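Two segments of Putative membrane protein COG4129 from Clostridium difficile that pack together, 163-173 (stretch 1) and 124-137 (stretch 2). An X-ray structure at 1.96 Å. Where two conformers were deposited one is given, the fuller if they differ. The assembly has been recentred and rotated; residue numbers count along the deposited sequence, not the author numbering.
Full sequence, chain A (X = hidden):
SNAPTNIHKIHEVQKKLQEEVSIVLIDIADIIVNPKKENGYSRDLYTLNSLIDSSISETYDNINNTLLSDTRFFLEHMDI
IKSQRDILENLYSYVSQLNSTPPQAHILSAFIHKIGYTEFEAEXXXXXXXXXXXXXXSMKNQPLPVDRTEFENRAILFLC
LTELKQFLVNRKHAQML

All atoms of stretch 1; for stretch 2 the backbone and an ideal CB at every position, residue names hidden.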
# COMPACT_ATOMS: atom_id res chain seq x y z
N GLU A 163 -2.49 0.23 -5.93
CA GLU A 163 -1.95 -0.99 -5.33
C GLU A 163 -1.18 -1.82 -6.37
O GLU A 163 -0.07 -2.30 -6.12
CB GLU A 163 -3.07 -1.83 -4.69
CG GLU A 163 -3.74 -1.14 -3.51
CD GLU A 163 -2.77 -0.82 -2.36
OE1 GLU A 163 -1.85 -1.62 -2.03
OE2 GLU A 163 -2.93 0.26 -1.76
N LEU A 164 -1.74 -1.90 -7.57
CA LEU A 164 -1.11 -2.66 -8.64
C LEU A 164 0.25 -2.10 -9.06
O LEU A 164 1.11 -2.86 -9.48
CB LEU A 164 -2.04 -2.79 -9.86
CG LEU A 164 -3.20 -3.77 -9.69
CD1 LEU A 164 -4.05 -3.65 -11.00
CD2 LEU A 164 -2.70 -5.24 -9.54
N LYS A 165 0.45 -0.79 -8.97
CA LYS A 165 1.74 -0.23 -9.34
C LYS A 165 2.81 -0.75 -8.38
O LYS A 165 3.87 -1.19 -8.80
CB LYS A 165 1.72 1.31 -9.31
CG LYS A 165 2.96 1.95 -9.92
CD LYS A 165 2.82 3.48 -9.91
CE LYS A 165 4.00 4.17 -10.55
NZ LYS A 165 3.71 5.61 -10.62
N GLN A 166 2.51 -0.70 -7.08
CA GLN A 166 3.47 -1.22 -6.10
C GLN A 166 3.65 -2.72 -6.24
O GLN A 166 4.76 -3.19 -6.11
CB GLN A 166 3.11 -0.86 -4.67
CG GLN A 166 4.34 -1.11 -3.76
CD GLN A 166 5.63 -0.33 -4.20
OE1 GLN A 166 5.59 0.89 -4.43
NE2 GLN A 166 6.75 -1.05 -4.29
N PHE A 167 2.58 -3.47 -6.52
CA PHE A 167 2.71 -4.91 -6.83
C PHE A 167 3.72 -5.19 -7.96
O PHE A 167 4.57 -6.10 -7.86
CB PHE A 167 1.34 -5.50 -7.20
CG PHE A 167 1.37 -7.00 -7.35
CD1 PHE A 167 1.06 -7.81 -6.27
CD2 PHE A 167 1.74 -7.58 -8.58
CE1 PHE A 167 1.08 -9.16 -6.38
CE2 PHE A 167 1.79 -8.94 -8.71
CZ PHE A 167 1.45 -9.75 -7.60
N LEU A 168 3.65 -4.41 -9.03
CA LEU A 168 4.54 -4.63 -10.17
C LEU A 168 5.96 -4.22 -9.86
O LEU A 168 6.90 -4.86 -10.31
CB LEU A 168 4.04 -3.90 -11.44
CG LEU A 168 2.75 -4.46 -12.07
CD1 LEU A 168 2.11 -3.45 -13.06
CD2 LEU A 168 2.98 -5.84 -12.78
N VAL A 169 6.12 -3.17 -9.04
CA VAL A 169 7.46 -2.73 -8.63
C VAL A 169 8.10 -3.83 -7.81
O VAL A 169 9.30 -4.12 -7.97
CB VAL A 169 7.41 -1.39 -7.85
CG1 VAL A 169 8.76 -1.08 -7.16
CG2 VAL A 169 6.97 -0.26 -8.79
N ASN A 170 7.28 -4.42 -6.93
CA ASN A 170 7.70 -5.51 -6.05
C ASN A 170 8.06 -6.77 -6.84
O ASN A 170 9.06 -7.44 -6.54
CB ASN A 170 6.60 -5.86 -5.01
CG ASN A 170 6.54 -4.87 -3.85
OD1 ASN A 170 7.46 -4.10 -3.64
ND2 ASN A 170 5.43 -4.87 -3.11
N ARG A 171 7.26 -7.10 -7.84
CA ARG A 171 7.50 -8.33 -8.59
C ARG A 171 8.79 -8.18 -9.42
O ARG A 171 9.56 -9.12 -9.55
CB ARG A 171 6.30 -8.71 -9.46
CG ARG A 171 6.52 -10.02 -10.26
CD ARG A 171 5.24 -10.73 -10.55
NE ARG A 171 4.71 -11.44 -9.39
CZ ARG A 171 3.70 -12.29 -9.43
NH1 ARG A 171 3.10 -12.59 -10.60
NH2 ARG A 171 3.30 -12.91 -8.31
N LYS A 172 9.02 -6.97 -9.93
CA LYS A 172 10.23 -6.64 -10.66
C LYS A 172 11.47 -6.71 -9.76
O LYS A 172 12.50 -7.24 -10.18
CB LYS A 172 10.06 -5.29 -11.33
CG LYS A 172 11.09 -4.94 -12.36
CD LYS A 172 10.59 -3.74 -13.14
CE LYS A 172 11.62 -3.31 -14.14
NZ LYS A 172 12.40 -2.20 -13.58
N HIS A 173 11.34 -6.20 -8.53
CA HIS A 173 12.42 -6.23 -7.54
C HIS A 173 12.82 -7.66 -7.20
O HIS A 173 14.01 -7.99 -7.19
CB HIS A 173 12.01 -5.48 -6.26
CG HIS A 173 12.52 -4.07 -6.18
ND1 HIS A 173 11.69 -2.97 -6.19
CD2 HIS A 173 13.78 -3.58 -6.07
CE1 HIS A 173 12.41 -1.87 -6.10
NE2 HIS A 173 13.69 -2.21 -6.02
N UNK A 124 9.33 -7.26 -18.85
CA UNK A 124 7.97 -7.46 -18.42
C UNK A 124 7.46 -6.41 -17.42
O UNK A 124 6.40 -5.84 -17.63
CB UNK A 124 7.85 -8.85 -17.80
N UNK A 125 8.20 -6.18 -16.34
CA UNK A 125 7.75 -5.19 -15.35
C UNK A 125 7.49 -3.84 -16.00
O UNK A 125 6.43 -3.22 -15.80
CB UNK A 125 8.79 -5.04 -14.23
N UNK A 126 8.45 -3.40 -16.80
CA UNK A 126 8.36 -2.12 -17.50
C UNK A 126 7.15 -2.03 -18.44
O UNK A 126 6.43 -1.04 -18.40
CB UNK A 126 9.64 -1.88 -18.30
N UNK A 127 6.92 -3.08 -19.24
CA UNK A 127 5.75 -3.12 -20.11
C UNK A 127 4.47 -3.01 -19.29
O UNK A 127 3.60 -2.21 -19.59
CB UNK A 127 5.74 -4.41 -20.94
N UNK A 128 4.37 -3.81 -18.24
CA UNK A 128 3.14 -3.84 -17.43
C UNK A 128 2.92 -2.49 -16.71
O UNK A 128 1.78 -1.99 -16.63
CB UNK A 128 3.21 -4.98 -16.41
N UNK A 129 4.01 -1.88 -16.25
CA UNK A 129 3.90 -0.55 -15.65
C UNK A 129 3.41 0.52 -16.65
O UNK A 129 2.56 1.33 -16.30
CB UNK A 129 5.26 -0.14 -15.08
N UNK A 130 3.95 0.51 -17.88
CA UNK A 130 3.44 1.38 -18.96
C UNK A 130 1.95 1.15 -19.20
O UNK A 130 1.17 2.11 -19.33
CB UNK A 130 4.22 1.13 -20.26
N UNK A 131 1.55 -0.12 -19.26
CA UNK A 131 0.14 -0.49 -19.52
C UNK A 131 -0.74 0.03 -18.40
O UNK A 131 -1.82 0.58 -18.65
CB UNK A 131 -0.02 -2.01 -19.65
N UNK A 132 -0.26 -0.12 -17.17
CA UNK A 132 -0.95 0.44 -16.01
C UNK A 132 -1.12 1.97 -16.11
O UNK A 132 -2.21 2.51 -15.81
CB UNK A 132 -0.18 0.09 -14.74
N UNK A 133 -0.05 2.66 -16.49
CA UNK A 133 -0.13 4.10 -16.62
C UNK A 133 -1.18 4.46 -17.69
O UNK A 133 -1.96 5.40 -17.53
CB UNK A 133 1.24 4.68 -16.97
N UNK A 134 -1.21 3.68 -18.78
CA UNK A 134 -2.21 3.88 -19.81
C UNK A 134 -3.65 3.69 -19.30
O UNK A 134 -4.56 4.46 -19.68
CB UNK A 134 -1.94 2.92 -20.97
N UNK A 135 -3.86 2.72 -18.41
CA UNK A 135 -5.18 2.49 -17.84
C UNK A 135 -5.59 3.60 -16.86
O UNK A 135 -6.77 3.95 -16.78
CB UNK A 135 -5.21 1.13 -17.13
N UNK A 136 -4.63 4.13 -16.11
CA UNK A 136 -4.87 5.26 -15.20
C UNK A 136 -5.32 6.47 -16.02
O UNK A 136 -6.31 7.13 -15.68
CB UNK A 136 -3.62 5.59 -14.39
N UNK A 137 -4.60 6.77 -17.10
CA UNK A 137 -4.95 7.91 -17.97
C UNK A 137 -6.33 7.72 -18.59
O UNK A 137 -7.12 8.66 -18.66
CB UNK A 137 -3.90 8.09 -19.07

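The two helices run antiparallel, their axes at 173° and 9.5 Å apart at closest approach, so a side chain about every third or fourth residue of the second should meet the first. At position 124 the ideal CB lies sideways, with nothing of stretch 1 within 5.5 Å; the contact leaves the choice open, and the residue is Thr 124, which hydrogen-bonds elsewhere in the structure.

Position 125 is far more restrictive. Its ideal CB would sit 2.5 Å from Lys 172 CD. The backbone angles are ordinary for a helix and would allow any residue; it is the clash, with Lys 172 as placed, that favours glycine, and Gly 125 is found. Lys 172 CD passes 3.9 Å from Gly 125 CA, the aliphatic chain lying across the bare backbone.

At position 126 CA-to-CB points away, but the same lysine continues past it, with Lys 172 CE 4.8 Å from the ideal CB of position 126. A polar or acidic side chain able to turn back would suit the ammonium group, though a small one would also be tolerated. Asn 126, with chi1 m, brings its OD1 to 3.1 Å from Lys 172 CE and 3.3 Å from Lys 172 NZ.

Position 127 is out of reach, so stretch 1 leaves the choice open; it carries Leu 127. Position 128 points toward stretch 1, its ideal CB 3.7 Å from Leu 168 CD2, and calls for an apolar side chain. In Leu 128 the CD1 methyl packs 3.7 Å from Leu 168 CD2.

Position 129 points sideways, but an apolar chain of moderate length could reach the surface formed by Lys 165, Leu 168 and Val 169; leucine, isoleucine or methionine are reasonable. Leu 129 (m, t) comes nearer at its end: CD2 lies 3.8 Å from Leu 168 CB, 3.9 Å from Lys 165 CG and 4.3 Å from Val 169 CG2.

Positions 130 and 131 make no contact, so stretch 1 does not constrain the choice; they hold Glu 130 and Glu 131. Position 132 points toward stretch 1, its ideal CB 4.5 Å from Leu 168 CD1, with room for a branched apolar chain. Leu 132 (t, p) places CD2 against the helix backbone, 3.4 Å from Lys 165 N and 4.0 Å from Leu 164 CB.

Positions 133, 134 and 135 are equally unconstrained and hold Lys 133, Arg 134 and Leu 135. Position 136 points toward stretch 1 across a wider gap, which favours a long, flexible apolar chain; selenomethionine Met 136 extends CE to 4.4 Å from Lys 165 CB. Position 137, out of reach and likewise open, is Ile 137.

Stretch 2 124-137: TGNLLLEELKRLMI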
# COMPACT_ATOMS: atom_id res chain seq x y z
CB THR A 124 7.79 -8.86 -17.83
OG1 THR A 124 8.34 -9.83 -18.74
CG2 THR A 124 6.32 -9.14 -17.56
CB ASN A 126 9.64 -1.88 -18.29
CG ASN A 126 10.81 -1.54 -17.40
OD1 ASN A 126 10.65 -1.19 -16.22
ND2 ASN A 126 11.99 -1.60 -17.98
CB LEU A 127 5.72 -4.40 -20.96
CG LEU A 127 6.78 -4.42 -22.08
CD1 LEU A 127 6.73 -5.76 -22.79
CD2 LEU A 127 6.64 -3.29 -23.10
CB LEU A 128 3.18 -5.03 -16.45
CG LEU A 128 3.21 -6.42 -17.13
CD1 LEU A 128 3.39 -7.51 -16.09
CD2 LEU A 128 1.89 -6.64 -17.93
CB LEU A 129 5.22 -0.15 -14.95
CG LEU A 129 5.56 -0.89 -13.65
CD1 LEU A 129 7.07 -0.87 -13.38
CD2 LEU A 129 4.77 -0.33 -12.46
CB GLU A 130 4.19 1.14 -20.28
CG GLU A 130 5.64 1.59 -20.33
CD GLU A 130 6.41 0.95 -21.49
OE1 GLU A 130 7.35 0.17 -21.23
OE2 GLU A 130 6.04 1.21 -22.66
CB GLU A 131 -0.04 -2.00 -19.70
CG GLU A 131 -1.48 -2.45 -19.99
CD GLU A 131 -1.60 -3.98 -20.32
OE1 GLU A 131 -0.56 -4.67 -20.38
OE2 GLU A 131 -2.75 -4.47 -20.52
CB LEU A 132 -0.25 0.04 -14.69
CG LEU A 132 -0.89 0.49 -13.39
CD1 LEU A 132 -2.37 0.10 -13.38
CD2 LEU A 132 -0.18 -0.20 -12.22
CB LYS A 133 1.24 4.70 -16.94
CG LYS A 133 1.26 6.23 -16.89
CD LYS A 133 2.53 6.80 -17.49
CE LYS A 133 2.38 8.32 -17.78
NZ LYS A 133 1.72 8.97 -16.61
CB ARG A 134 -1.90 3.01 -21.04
CG ARG A 134 -0.69 3.51 -21.85
CD ARG A 134 -0.73 2.97 -23.31
NE ARG A 134 -0.85 1.51 -23.30
CZ ARG A 134 0.18 0.66 -23.21
NH1 ARG A 134 1.43 1.12 -23.18
NH2 ARG A 134 -0.03 -0.65 -23.20
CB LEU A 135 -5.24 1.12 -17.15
CG LEU A 135 -6.61 0.67 -16.59
CD1 LEU A 135 -7.67 0.60 -17.66
CD2 LEU A 135 -6.50 -0.69 -15.90
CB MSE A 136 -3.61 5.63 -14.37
CG MSE A 136 -3.08 4.58 -13.37
SE MSE A 136 -1.73 5.28 -12.11
CE MSE A 136 -1.55 3.71 -10.90
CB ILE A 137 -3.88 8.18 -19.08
CG1 ILE A 137 -2.54 8.61 -18.47
CG2 ILE A 137 -4.39 9.25 -20.12
CD1 ILE A 137 -1.39 8.66 -19.50
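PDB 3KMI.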